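PDB 4AAJ: N-(5'-phosphoribosyl)anthranilate isomerase from Pyrococcus furiosus, which catalyses the isomerisation of N-(5-phospho-beta-D-ribosyl)anthranilate to 1-(2-carboxyphenylamino)-1-deoxy-D-ribulose 5-phosphate, the third step from chorismate to tryptophan. Local coordinates for residues C26-L31 with D42-V47; L31-I36 with G209-K214; N183-E188 with V216-R221. One frame throughout, in Å; residues are numbered along the deposited sequence.

Interaction 1. Residues C26-L31 with D42-V47; sequences CGIKSL and DATGVV. With SO4 (sulfate ion), chain D.
Gly27 and Ile28 both direct their backbone N-H groups at the carbonyl of Gly45, tying the loop after the first strand of the TIM barrel to the second strand, 43-47. The bond from Ile28 N to Gly45 O is the firmer one, 3.0 Å with an N-H...O angle of 155°, the donor nearly along the C=O axis. Gly27 N to Gly45 O is weak and bent, at 3.1 Å and 123°. Glycine suits both places: Gly27 has a positive phi of 74°, and a beta carbon on Gly45 would press against Cys26 SG.

The apolar part belongs to Ile28. Its CG1 takes the crowded position between backbone N and carbonyl carbon, which brings CD1 within 3.4 Å of Thr44 OG1 and CG1 within 4.0 Å of Val46 CG1. The Ile28 and Thr44 side chains cross at about a right angle. The Thr44 hydroxyl is hydrogen-bonded to Ile25 O, so this buried polar atom can sit against a hydrocarbon branch.

A water extends the join, donating to Ile28 O at 2.7 Å and accepting from Val47 N at 2.9 Å. Where helix 31-38 begins, Leu31 N donates to O1 of a sulfate, probably from the crystallisation liquor.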
ATOM      1  N   CYS A  26      -0.025  -5.233   4.679  1.00 31.09           N
ATOM      2  CA  CYS A  26       1.309  -4.689   4.426  1.00 32.08           C
ATOM      3  C   CYS A  26       2.301  -4.991   5.549  1.00 32.59           C
ATOM      4  O   CYS A  26       1.907  -5.230   6.689  1.00 34.11           O
ATOM      5  CB  CYS A  26       1.235  -3.168   4.222  1.00 35.55           C
ATOM      6  SG  CYS A  26       2.710  -2.544   3.389  1.00 42.82           S
ATOM      7  N   GLY A  27       3.581  -4.975   5.202  1.00 31.05           N
ATOM      8  CA  GLY A  27       4.664  -5.032   6.184  1.00 30.20           C
ATOM      9  C   GLY A  27       4.872  -6.386   6.822  1.00 32.18           C
ATOM     10  O   GLY A  27       4.984  -6.484   8.046  1.00 33.91           O
ATOM     11  N   ILE A  28       4.901  -7.435   6.007  1.00 30.79           N
ATOM     12  CA  ILE A  28       5.272  -8.764   6.531  1.00 29.93           C
ATOM     13  C   ILE A  28       6.790  -8.953   6.531  1.00 31.50           C
ATOM     14  O   ILE A  28       7.516  -8.371   5.700  1.00 30.67           O
ATOM     15  CB  ILE A  28       4.539  -9.926   5.801  1.00 29.47           C
ATOM     16  CG1 ILE A  28       4.938  -9.986   4.323  1.00 29.64           C
ATOM     17  CG2 ILE A  28       3.029  -9.822   6.006  1.00 29.36           C
ATOM     18  CD1 ILE A  28       4.483 -11.262   3.621  1.00 29.56           C
ATOM     19  N   LYS A  29       7.280  -9.763   7.473  1.00 31.34           N
ATOM     20  CA  LYS A  29       8.712  -9.911   7.680  1.00 33.40           C
ATOM     21  C   LYS A  29       9.222 -11.346   7.551  1.00 33.82           C
ATOM     22  O   LYS A  29      10.431 -11.576   7.597  1.00 35.41           O
ATOM     23  CB  LYS A  29       9.116  -9.350   9.044  1.00 34.60           C
ATOM     24  CG  LYS A  29       8.785  -7.876   9.234  1.00 37.59           C
ATOM     25  CD  LYS A  29       9.290  -7.353  10.573  1.00 40.12           C
ATOM     26  CE  LYS A  29      10.790  -7.112  10.530  1.00 41.43           C
ATOM     27  NZ  LYS A  29      11.225  -6.290  11.692  1.00 47.33           N
ATOM     28  N   SER A  30       8.314 -12.298   7.366  1.00 35.37           N
ATOM     29  CA  SER A  30       8.706 -13.708   7.310  1.00 36.45           C
ATOM     30  C   SER A  30       7.846 -14.490   6.337  1.00 37.20           C
ATOM     31  O   SER A  30       6.700 -14.116   6.055  1.00 34.70           O
ATOM     32  CB  SER A  30       8.566 -14.335   8.700  1.00 36.07           C
ATOM     33  OG  SER A  30       7.232 -14.222   9.158  1.00 36.79           O
ATOM     34  N   LEU A  31       8.397 -15.599   5.853  1.00 38.84           N
ATOM     35  CA  LEU A  31       7.613 -16.591   5.116  1.00 39.29           C
ATOM     36  C   LEU A  31       6.411 -17.101   5.920  1.00 39.70           C
ATOM     37  O   LEU A  31       5.364 -17.407   5.348  1.00 40.11           O
ATOM     38  CB  LEU A  31       8.505 -17.749   4.640  1.00 39.54           C
ATOM     39  CG  LEU A  31       9.604 -17.376   3.633  1.00 38.32           C
ATOM     40  CD1 LEU A  31      10.717 -18.422   3.597  1.00 43.63           C
ATOM     41  CD2 LEU A  31       9.029 -17.161   2.244  1.00 38.20           C
ATOM     42  N   ASP A  42      -5.554 -10.125  -0.859  1.00 33.47           N
ATOM     43  CA  ASP A  42      -5.333  -9.988  -2.295  1.00 31.85           C
ATOM     44  C   ASP A  42      -3.876  -9.639  -2.621  1.00 29.96           C
ATOM     45  O   ASP A  42      -3.374  -9.924  -3.706  1.00 31.14           O
ATOM     46  CB  ASP A  42      -6.266  -8.921  -2.872  1.00 35.24           C
ATOM     47  CG  ASP A  42      -7.744  -9.268  -2.687  1.00 38.51           C
ATOM     48  OD1 ASP A  42      -8.167 -10.327  -3.195  1.00 42.45           O
ATOM     49  OD2 ASP A  42      -8.464  -8.494  -2.020  1.00 35.96           O
ATOM     50  N   ALA A  43      -3.208  -8.990  -1.677  1.00 29.30           N
ATOM     51  CA  ALA A  43      -1.816  -8.595  -1.875  1.00 26.67           C
ATOM     52  C   ALA A  43      -1.137  -8.411  -0.531  1.00 25.67           C
ATOM     53  O   ALA A  43      -1.795  -8.293   0.504  1.00 27.08           O
ATOM     54  CB  ALA A  43      -1.718  -7.315  -2.713  1.00 27.88           C
ATOM     55  N   THR A  44       0.192  -8.372  -0.555  1.00 25.37           N
ATOM     56  CA  THR A  44       0.958  -8.091   0.658  1.00 25.54           C
ATOM     57  C   THR A  44       2.114  -7.159   0.273  1.00 24.79           C
ATOM     58  O   THR A  44       2.212  -6.716  -0.881  1.00 24.39           O
ATOM     59  CB  THR A  44       1.432  -9.402   1.357  1.00 26.65           C
ATOM     60  OG1 THR A  44       1.979  -9.102   2.650  1.00 27.52           O
ATOM     61  CG2 THR A  44       2.471 -10.152   0.528  1.00 27.14           C
ATOM     62  N   GLY A  45       2.981  -6.848   1.238  1.00 24.27           N
ATOM     63  CA  GLY A  45       4.075  -5.931   0.982  1.00 25.65           C
ATOM     64  C   GLY A  45       5.217  -6.202   1.936  1.00 25.03           C
ATOM     65  O   GLY A  45       4.995  -6.676   3.066  1.00 25.70           O
ATOM     66  N   VAL A  46       6.427  -5.971   1.440  1.00 26.02           N
ATOM     67  CA  VAL A  46       7.643  -6.074   2.258  1.00 26.28           C
ATOM     68  C   VAL A  46       8.343  -4.723   2.230  1.00 24.40           C
ATOM     69  O   VAL A  46       8.474  -4.114   1.167  1.00 24.01           O
ATOM     70  CB  VAL A  46       8.591  -7.206   1.806  1.00 27.00           C
ATOM     71  CG1 VAL A  46       7.973  -8.580   2.087  1.00 26.25           C
ATOM     72  CG2 VAL A  46       9.020  -7.081   0.346  1.00 27.49           C
ATOM     73  N   VAL A  47       8.773  -4.260   3.400  1.00 24.14           N
ATOM     74  CA  VAL A  47       9.415  -2.947   3.522  1.00 24.47           C
ATOM     75  C   VAL A  47      10.936  -3.131   3.437  1.00 24.08           C
ATOM     76  O   VAL A  47      11.515  -3.944   4.165  1.00 26.18           O
ATOM     77  CB  VAL A  47       9.034  -2.240   4.854  1.00 25.20           C
ATOM     78  CG1 VAL A  47       9.792  -0.914   5.026  1.00 24.54           C
ATOM     79  CG2 VAL A  47       7.524  -2.034   4.954  1.00 25.96           C
TER
HETATM   80  S   SO4 D1209      10.484 -17.560   8.215  0.50 44.03           S
HETATM   81  O1  SO4 D1209      10.928 -16.762   7.047  0.50 41.68           O
HETATM   82  O2  SO4 D1209      10.902 -18.962   8.003  0.50 42.24           O
HETATM   83  O3  SO4 D1209       9.019 -17.538   8.386  0.50 41.96           O
HETATM   84  O4  SO4 D1209      11.126 -17.005   9.431  0.50 42.93           O
HETATM   85  O   HOH W   1       7.979  -5.674   5.850  1.00 29.75           O

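Interaction 2. Residues L31-I36 with G209-K214; sequences LEELEI and GIKDPK. With SO4 (sulfate ion), chain D.
The carboxylate of Glu33 is flanked on both sides of its plane by the segment 209-214: Ile210 CG2 stands over one side, 3.8 Å from Glu33 OE2, and Lys211 CD lies on the other, 3.4 Å from the same oxygen. Between them the anti lone pair of OE2 takes the N-H of Lys211, at 2.8 Å and a nearly straight 169°. Glu33 reaches this far because CG sits beside its own backbone N and the chain then runs extended (chi2 178°). OE1 accepts from Lys29 N, and two bonds, one on each oxygen, probably fix the group's rotation. Glutamate suits a helix's first turn, whose N-terminal end probably stabilises its charge.

In the barrel, helix 31-38 is the first of the outer layer and helix 213-225 the last, so this contact helps close the ring of helices. Ile36 adds its apolar share, with CG2 3.6 Å from Pro213 CA and 3.9 Å from Pro213 CG. Proline fits the first turn of a helix, having no N-H to satisfy. Lys211 bends at chi2 past Glu33, and its NZ forms a salt bridge with Glu206 and bonds to Cys26 O and Gly27 O. Glu32 N donates to sulfate O3.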
ATOM      1  N   LEU A  31       8.397 -15.599   5.853  1.00 38.84           N
ATOM      2  CA  LEU A  31       7.613 -16.591   5.116  1.00 39.29           C
ATOM      3  C   LEU A  31       6.411 -17.101   5.920  1.00 39.70           C
ATOM      4  O   LEU A  31       5.364 -17.407   5.348  1.00 40.11           O
ATOM      5  CB  LEU A  31       8.505 -17.749   4.640  1.00 39.54           C
ATOM      6  CG  LEU A  31       9.604 -17.376   3.633  1.00 38.32           C
ATOM      7  CD1 LEU A  31      10.717 -18.422   3.597  1.00 43.63           C
ATOM      8  CD2 LEU A  31       9.029 -17.161   2.244  1.00 38.20           C
ATOM      9  N   GLU A  32       6.551 -17.166   7.245  1.00 42.59           N
ATOM     10  CA  GLU A  32       5.442 -17.551   8.121  1.00 43.33           C
ATOM     11  C   GLU A  32       4.269 -16.570   8.010  1.00 41.62           C
ATOM     12  O   GLU A  32       3.114 -16.975   7.859  1.00 39.44           O
ATOM     13  CB  GLU A  32       5.925 -17.675   9.578  1.00 48.43           C
ATOM     14  CG  GLU A  32       4.921 -18.304  10.535  1.00 55.61           C
ATOM     15  CD  GLU A  32       4.734 -19.807  10.335  1.00 60.12           C
ATOM     16  OE1 GLU A  32       5.321 -20.388   9.391  1.00 61.51           O
ATOM     17  OE2 GLU A  32       3.985 -20.413  11.133  1.00 63.30           O
ATOM     18  N   GLU A  33       4.580 -15.277   8.056  1.00 39.59           N
ATOM     19  CA  GLU A  33       3.566 -14.236   7.898  1.00 38.98           C
ATOM     20  C   GLU A  33       2.978 -14.235   6.484  1.00 34.92           C
ATOM     21  O   GLU A  33       1.807 -13.952   6.306  1.00 33.20           O
ATOM     22  CB  GLU A  33       4.155 -12.869   8.240  1.00 40.66           C
ATOM     23  CG  GLU A  33       4.140 -12.554   9.730  1.00 41.89           C
ATOM     24  CD  GLU A  33       4.763 -11.208  10.043  1.00 42.48           C
ATOM     25  OE1 GLU A  33       5.879 -10.944   9.560  1.00 43.29           O
ATOM     26  OE2 GLU A  33       4.144 -10.415  10.784  1.00 46.17           O
ATOM     27  N   LEU A  34       3.801 -14.573   5.495  1.00 35.93           N
ATOM     28  CA  LEU A  34       3.320 -14.722   4.119  1.00 35.37           C
ATOM     29  C   LEU A  34       2.197 -15.762   4.047  1.00 38.08           C
ATOM     30  O   LEU A  34       1.147 -15.506   3.476  1.00 36.85           O
ATOM     31  CB  LEU A  34       4.472 -15.069   3.167  1.00 32.71           C
ATOM     32  CG  LEU A  34       4.107 -15.400   1.707  1.00 31.01           C
ATOM     33  CD1 LEU A  34       3.481 -14.192   1.004  1.00 30.65           C
ATOM     34  CD2 LEU A  34       5.323 -15.881   0.940  1.00 30.39           C
ATOM     35  N   GLU A  35       2.419 -16.922   4.661  1.00 42.10           N
ATOM     36  CA  GLU A  35       1.420 -17.994   4.651  1.00 43.39           C
ATOM     37  C   GLU A  35       0.085 -17.568   5.256  1.00 42.65           C
ATOM     38  O   GLU A  35      -0.969 -17.875   4.718  1.00 46.75           O
ATOM     39  CB  GLU A  35       1.978 -19.239   5.340  1.00 46.82           C
ATOM     40  CG  GLU A  35       2.984 -19.977   4.469  1.00 49.25           C
ATOM     41  CD  GLU A  35       3.846 -20.966   5.232  1.00 51.17           C
ATOM     42  OE1 GLU A  35       3.712 -21.060   6.475  1.00 53.79           O
ATOM     43  OE2 GLU A  35       4.667 -21.648   4.579  1.00 52.02           O
ATOM     44  N   ILE A  36       0.151 -16.848   6.370  1.00 41.82           N
ATOM     45  CA  ILE A  36      -1.023 -16.284   7.029  1.00 43.61           C
ATOM     46  C   ILE A  36      -1.811 -15.336   6.106  1.00 43.92           C
ATOM     47  O   ILE A  36      -3.024 -15.499   5.941  1.00 43.67           O
ATOM     48  CB  ILE A  36      -0.622 -15.571   8.347  1.00 44.83           C
ATOM     49  CG1 ILE A  36       0.104 -16.551   9.288  1.00 45.49           C
ATOM     50  CG2 ILE A  36      -1.839 -14.976   9.033  1.00 45.38           C
ATOM     51  CD1 ILE A  36       0.891 -15.891  10.408  1.00 45.13           C
ATOM     52  N   GLY A 209       4.028  -7.289  17.155  1.00 59.12           N
ATOM     53  CA  GLY A 209       4.795  -7.053  15.926  1.00 57.45           C
ATOM     54  C   GLY A 209       4.781  -8.197  14.925  1.00 56.02           C
ATOM     55  O   GLY A 209       5.680  -8.306  14.084  1.00 56.40           O
ATOM     56  N   ILE A 210       3.772  -9.060  15.023  1.00 54.30           N
ATOM     57  CA  ILE A 210       3.615 -10.194  14.109  1.00 52.65           C
ATOM     58  C   ILE A 210       2.148 -10.275  13.684  1.00 49.93           C
ATOM     59  O   ILE A 210       1.251 -10.138  14.513  1.00 49.65           O
ATOM     60  CB  ILE A 210       4.062 -11.532  14.760  1.00 54.50           C
ATOM     61  CG1 ILE A 210       5.494 -11.428  15.301  1.00 55.99           C
ATOM     62  CG2 ILE A 210       3.965 -12.688  13.765  1.00 53.80           C
ATOM     63  CD1 ILE A 210       5.834 -12.441  16.375  1.00 54.87           C
ATOM     64  N   LYS A 211       1.907 -10.482  12.388  1.00 46.65           N
ATOM     65  CA  LYS A 211       0.544 -10.593  11.864  1.00 45.24           C
ATOM     66  C   LYS A 211      -0.222 -11.743  12.522  1.00 48.53           C
ATOM     67  O   LYS A 211       0.259 -12.873  12.561  1.00 49.94           O
ATOM     68  CB  LYS A 211       0.548 -10.746  10.336  1.00 43.89           C
ATOM     69  CG  LYS A 211       0.359  -9.440   9.560  1.00 41.45           C
ATOM     70  CD  LYS A 211       1.528  -8.487   9.720  1.00 41.61           C
ATOM     71  CE  LYS A 211       1.235  -7.156   9.041  1.00 38.80           C
ATOM     72  NZ  LYS A 211       2.231  -6.128   9.427  1.00 35.58           N
ATOM     73  N   ASP A 212      -1.405 -11.433  13.047  1.00 50.70           N
ATOM     74  CA  ASP A 212      -2.229 -12.402  13.775  1.00 50.98           C
ATOM     75  C   ASP A 212      -3.257 -13.030  12.844  1.00 50.62           C
ATOM     76  O   ASP A 212      -4.068 -12.310  12.256  1.00 50.55           O
ATOM     77  CB  ASP A 212      -2.939 -11.716  14.945  1.00 52.80           C
ATOM     78  CG  ASP A 212      -3.880 -12.651  15.695  1.00 55.37           C
ATOM     79  OD1 ASP A 212      -3.390 -13.414  16.550  1.00 58.76           O
ATOM     80  OD2 ASP A 212      -5.105 -12.612  15.438  1.00 55.18           O
ATOM     81  N   PRO A 213      -3.245 -14.375  12.718  1.00 51.38           N
ATOM     82  CA  PRO A 213      -4.148 -15.067  11.789  1.00 51.68           C
ATOM     83  C   PRO A 213      -5.629 -14.763  11.998  1.00 51.66           C
ATOM     84  O   PRO A 213      -6.386 -14.680  11.024  1.00 51.77           O
ATOM     85  CB  PRO A 213      -3.851 -16.549  12.053  1.00 52.48           C
ATOM     86  CG  PRO A 213      -2.442 -16.552  12.537  1.00 50.76           C
ATOM     87  CD  PRO A 213      -2.334 -15.322  13.388  1.00 52.04           C
ATOM     88  N   LYS A 214      -6.040 -14.589  13.251  1.00 53.27           N
ATOM     89  CA  LYS A 214      -7.441 -14.307  13.554  1.00 54.76           C
ATOM     90  C   LYS A 214      -7.818 -12.857  13.248  1.00 52.59           C
ATOM     91  O   LYS A 214      -8.925 -12.593  12.777  1.00 51.92           O
ATOM     92  CB  LYS A 214      -7.789 -14.689  14.998  1.00 57.59           C
ATOM     93  CG  LYS A 214      -7.937 -16.192  15.198  1.00 61.70           C
ATOM     94  CD  LYS A 214      -7.888 -16.583  16.668  1.00 64.05           C
ATOM     95  CE  LYS A 214      -7.931 -18.095  16.828  1.00 66.00           C
ATOM     96  NZ  LYS A 214      -7.537 -18.521  18.199  1.00 66.79           N
TER
HETATM   97  S   SO4 D1209      10.484 -17.560   8.215  0.50 44.03           S
HETATM   98  O1  SO4 D1209      10.928 -16.762   7.047  0.50 41.68           O
HETATM   99  O2  SO4 D1209      10.902 -18.962   8.003  0.50 42.24           O
HETATM  100  O3  SO4 D1209       9.019 -17.538   8.386  0.50 41.96           O
HETATM  101  O4  SO4 D1209      11.126 -17.005   9.431  0.50 42.93           O

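Interaction 3. Residues N183-E188 with V216-R221; sequences NAENVE and VEEFVR
Val187 lies over one face of the Phe219 ring: CG1 stands above the face, while CG2 comes to 3.5 Å from Phe219 CZ. At the ring's edge, in its plane, is Asn183 N, 3.7 Å from Phe219 CE2, with Asn183 C near Phe219 CD2. The ring arrives here because Phe219 CG is anti to its backbone N (chi1 -175°). Beside it, the small Ala184 admits the Glu218 carboxylate, with CB 3.5 Å from Glu218 OE2.

These residues join two neighbouring parts of the TIM barrel's outer layer, the start of helix 187-194 and the last helix, 213-225. Phe219 also rests on Val199 and Val201 of the eighth strand and Val23 of the first, so a large flat side chain suits the seam; an alanine here would probably open a gap under Val187 and leave these valines without their shared partner.

Farther out, Glu185 OE2 and Glu218 OE2 stand 4.0 Å apart, a like-charge approach probably eased by Arg222, which forms a salt bridge with Glu218. The turn before the helix is set by two asparagine side chains: Asn186 OD1 accepts from Asn183 N at 2.7 Å, and Asn183 OD1 takes weak bonds from Glu185 N and Asn186 N.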
ATOM      1  N   ASN A 183      -8.474  -1.007  11.279  1.00 46.66           N
ATOM      2  CA  ASN A 183      -8.596  -2.267  12.015  1.00 48.69           C
ATOM      3  C   ASN A 183     -10.022  -2.787  11.850  1.00 51.43           C
ATOM      4  O   ASN A 183     -10.852  -2.106  11.244  1.00 51.65           O
ATOM      5  CB  ASN A 183      -8.227  -2.078  13.493  1.00 50.13           C
ATOM      6  CG  ASN A 183      -9.051  -0.997  14.176  1.00 50.94           C
ATOM      7  OD1 ASN A 183     -10.262  -0.890  13.970  1.00 52.63           O
ATOM      8  ND2 ASN A 183      -8.395  -0.197  15.003  1.00 50.52           N
ATOM      9  N   ALA A 184     -10.308  -3.973  12.386  1.00 54.64           N
ATOM     10  CA  ALA A 184     -11.629  -4.600  12.234  1.00 57.25           C
ATOM     11  C   ALA A 184     -12.789  -3.739  12.751  1.00 58.54           C
ATOM     12  O   ALA A 184     -13.916  -3.841  12.260  1.00 57.80           O
ATOM     13  CB  ALA A 184     -11.642  -5.968  12.898  1.00 58.94           C
ATOM     14  N   GLU A 185     -12.498  -2.882  13.728  1.00 62.37           N
ATOM     15  CA  GLU A 185     -13.514  -2.073  14.403  1.00 64.43           C
ATOM     16  C   GLU A 185     -13.908  -0.820  13.619  1.00 64.88           C
ATOM     17  O   GLU A 185     -14.980  -0.249  13.850  1.00 64.62           O
ATOM     18  CB  GLU A 185     -13.046  -1.683  15.814  1.00 66.91           C
ATOM     19  CG  GLU A 185     -12.514  -2.839  16.658  1.00 71.88           C
ATOM     20  CD  GLU A 185     -13.553  -3.918  16.917  1.00 75.63           C
ATOM     21  OE1 GLU A 185     -14.546  -3.642  17.625  1.00 79.19           O
ATOM     22  OE2 GLU A 185     -13.371  -5.050  16.420  1.00 78.07           O
ATOM     23  N   ASN A 186     -13.044  -0.397  12.696  1.00 61.31           N
ATOM     24  CA  ASN A 186     -13.280   0.825  11.930  1.00 59.46           C
ATOM     25  C   ASN A 186     -13.306   0.638  10.411  1.00 58.69           C
ATOM     26  O   ASN A 186     -13.749   1.530   9.690  1.00 60.41           O
ATOM     27  CB  ASN A 186     -12.275   1.923  12.328  1.00 57.22           C
ATOM     28  CG  ASN A 186     -10.834   1.577  11.963  1.00 55.09           C
ATOM     29  OD1 ASN A 186     -10.576   0.752  11.089  1.00 51.91           O
ATOM     30  ND2 ASN A 186      -9.888   2.219  12.634  1.00 54.87           N
ATOM     31  N   VAL A 187     -12.834  -0.516   9.937  1.00 59.55           N
ATOM     32  CA  VAL A 187     -12.698  -0.775   8.495  1.00 59.57           C
ATOM     33  C   VAL A 187     -14.023  -0.655   7.738  1.00 61.01           C
ATOM     34  O   VAL A 187     -14.082  -0.041   6.668  1.00 58.99           O
ATOM     35  CB  VAL A 187     -11.990  -2.127   8.194  1.00 59.03           C
ATOM     36  CG1 VAL A 187     -12.791  -3.316   8.716  1.00 60.12           C
ATOM     37  CG2 VAL A 187     -11.706  -2.277   6.704  1.00 57.24           C
ATOM     38  N   GLU A 188     -15.083  -1.221   8.310  1.00 61.35           N
ATOM     39  CA  GLU A 188     -16.402  -1.216   7.672  1.00 63.67           C
ATOM     40  C   GLU A 188     -16.950   0.202   7.502  1.00 60.83           C
ATOM     41  O   GLU A 188     -17.553   0.521   6.476  1.00 61.78           O
ATOM     42  CB  GLU A 188     -17.381  -2.099   8.449  1.00 66.81           C
ATOM     43  CG  GLU A 188     -16.926  -3.550   8.561  1.00 70.24           C
ATOM     44  CD  GLU A 188     -18.043  -4.502   8.946  1.00 73.70           C
ATOM     45  OE1 GLU A 188     -18.823  -4.177   9.868  1.00 74.45           O
ATOM     46  OE2 GLU A 188     -18.132  -5.586   8.330  1.00 75.58           O
ATOM     47  N   VAL A 216      -6.161 -10.966  10.930  1.00 48.44           N
ATOM     48  CA  VAL A 216      -6.096 -10.969   9.460  1.00 49.71           C
ATOM     49  C   VAL A 216      -7.407 -11.469   8.851  1.00 50.50           C
ATOM     50  O   VAL A 216      -8.020 -10.776   8.035  1.00 52.20           O
ATOM     51  CB  VAL A 216      -4.894 -11.804   8.936  1.00 49.80           C
ATOM     52  CG1 VAL A 216      -4.992 -12.043   7.431  1.00 49.67           C
ATOM     53  CG2 VAL A 216      -3.575 -11.126   9.276  1.00 48.39           C
ATOM     54  N   GLU A 217      -7.843 -12.658   9.269  1.00 53.55           N
ATOM     55  CA  GLU A 217      -9.072 -13.271   8.754  1.00 52.55           C
ATOM     56  C   GLU A 217     -10.304 -12.397   9.003  1.00 50.84           C
ATOM     57  O   GLU A 217     -11.141 -12.231   8.115  1.00 53.34           O
ATOM     58  CB  GLU A 217      -9.258 -14.674   9.357  1.00 56.87           C
ATOM     59  CG  GLU A 217     -10.431 -15.475   8.801  1.00 60.33           C
ATOM     60  CD  GLU A 217     -11.759 -15.122   9.454  1.00 63.44           C
ATOM     61  OE1 GLU A 217     -11.783 -14.854  10.680  1.00 65.23           O
ATOM     62  OE2 GLU A 217     -12.787 -15.116   8.741  1.00 64.89           O
ATOM     63  N   GLU A 218     -10.402 -11.842  10.211  1.00 51.60           N
ATOM     64  CA  GLU A 218     -11.505 -10.962  10.597  1.00 52.32           C
ATOM     65  C   GLU A 218     -11.513  -9.665   9.786  1.00 51.99           C
ATOM     66  O   GLU A 218     -12.553  -9.268   9.251  1.00 50.28           O
ATOM     67  CB  GLU A 218     -11.420 -10.641  12.089  1.00 54.87           C
ATOM     68  CG  GLU A 218     -12.642  -9.941  12.662  1.00 60.24           C
ATOM     69  CD  GLU A 218     -12.394  -9.379  14.052  1.00 62.75           C
ATOM     70  OE1 GLU A 218     -11.340  -9.690  14.650  1.00 64.51           O
ATOM     71  OE2 GLU A 218     -13.257  -8.622  14.546  1.00 66.01           O
ATOM     72  N   PHE A 219     -10.352  -9.013   9.698  1.00 48.83           N
ATOM     73  CA  PHE A 219     -10.234  -7.773   8.936  1.00 48.45           C
ATOM     74  C   PHE A 219     -10.662  -7.965   7.486  1.00 45.66           C
ATOM     75  O   PHE A 219     -11.466  -7.193   6.965  1.00 46.51           O
ATOM     76  CB  PHE A 219      -8.803  -7.223   8.981  1.00 46.43           C
ATOM     77  CG  PHE A 219      -8.651  -5.878   8.315  1.00 44.81           C
ATOM     78  CD1 PHE A 219      -8.486  -5.779   6.933  1.00 44.75           C
ATOM     79  CD2 PHE A 219      -8.680  -4.711   9.068  1.00 44.95           C
ATOM     80  CE1 PHE A 219      -8.355  -4.542   6.318  1.00 41.46           C
ATOM     81  CE2 PHE A 219      -8.546  -3.472   8.455  1.00 42.65           C
ATOM     82  CZ  PHE A 219      -8.380  -3.390   7.081  1.00 41.40           C
ATOM     83  N   VAL A 220     -10.115  -8.990   6.840  1.00 48.02           N
ATOM     84  CA  VAL A 220     -10.400  -9.249   5.433  1.00 49.31           C
ATOM     85  C   VAL A 220     -11.891  -9.539   5.247  1.00 52.87           C
ATOM     86  O   VAL A 220     -12.537  -8.938   4.388  1.00 51.46           O
ATOM     87  CB  VAL A 220      -9.520 -10.386   4.858  1.00 50.61           C
ATOM     88  CG1 VAL A 220      -9.898 -10.701   3.418  1.00 49.68           C
ATOM     89  CG2 VAL A 220      -8.046 -10.010   4.928  1.00 49.40           C
ATOM     90  N   ARG A 221     -12.430 -10.432   6.081  1.00 54.34           N
ATOM     91  CA  ARG A 221     -13.843 -10.820   6.008  1.00 55.15           C
ATOM     92  C   ARG A 221     -14.770  -9.609   6.117  1.00 54.64           C
ATOM     93  O   ARG A 221     -15.648  -9.420   5.272  1.00 54.59           O
ATOM     94  CB  ARG A 221     -14.178 -11.856   7.090  1.00 56.96           C
ATOM     95  CG  ARG A 221     -15.523 -12.549   6.911  1.00 60.17           C
ATOM     96  CD  ARG A 221     -15.864 -13.459   8.089  1.00 61.26           C
ATOM     97  NE  ARG A 221     -16.135 -12.706   9.317  1.00 62.77           N
ATOM     98  CZ  ARG A 221     -15.404 -12.770  10.428  1.00 62.85           C
ATOM     99  NH1 ARG A 221     -14.350 -13.572  10.494  1.00 64.07           N
ATOM    100  NH2 ARG A 221     -15.734 -12.038  11.485  1.00 62.14           N
TER

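Interaction 1 is the buried one, its centre about 10 Å from the centre of the chain; interactions 2 and 3 lie farther out, about 17 and 16 Å away, and are only partly buried. Depth goes with chemistry: backbone bonds between loop and strand inside, a carboxylate gripping a backbone N-H in interaction 2, and ring packing with charges at the rim in interaction 3. Interactions 1 and 2 share Leu31 and the sulfate, and Lys211 NZ reaches back to Gly27 O, a probable hydrogen bond of 3.1 Å. Interactions 2 and 3 both use helix 213-225, where Val216 CG2 lies 4.2 Å from Ile36 CG2. Interactions 1 and 3 do not touch.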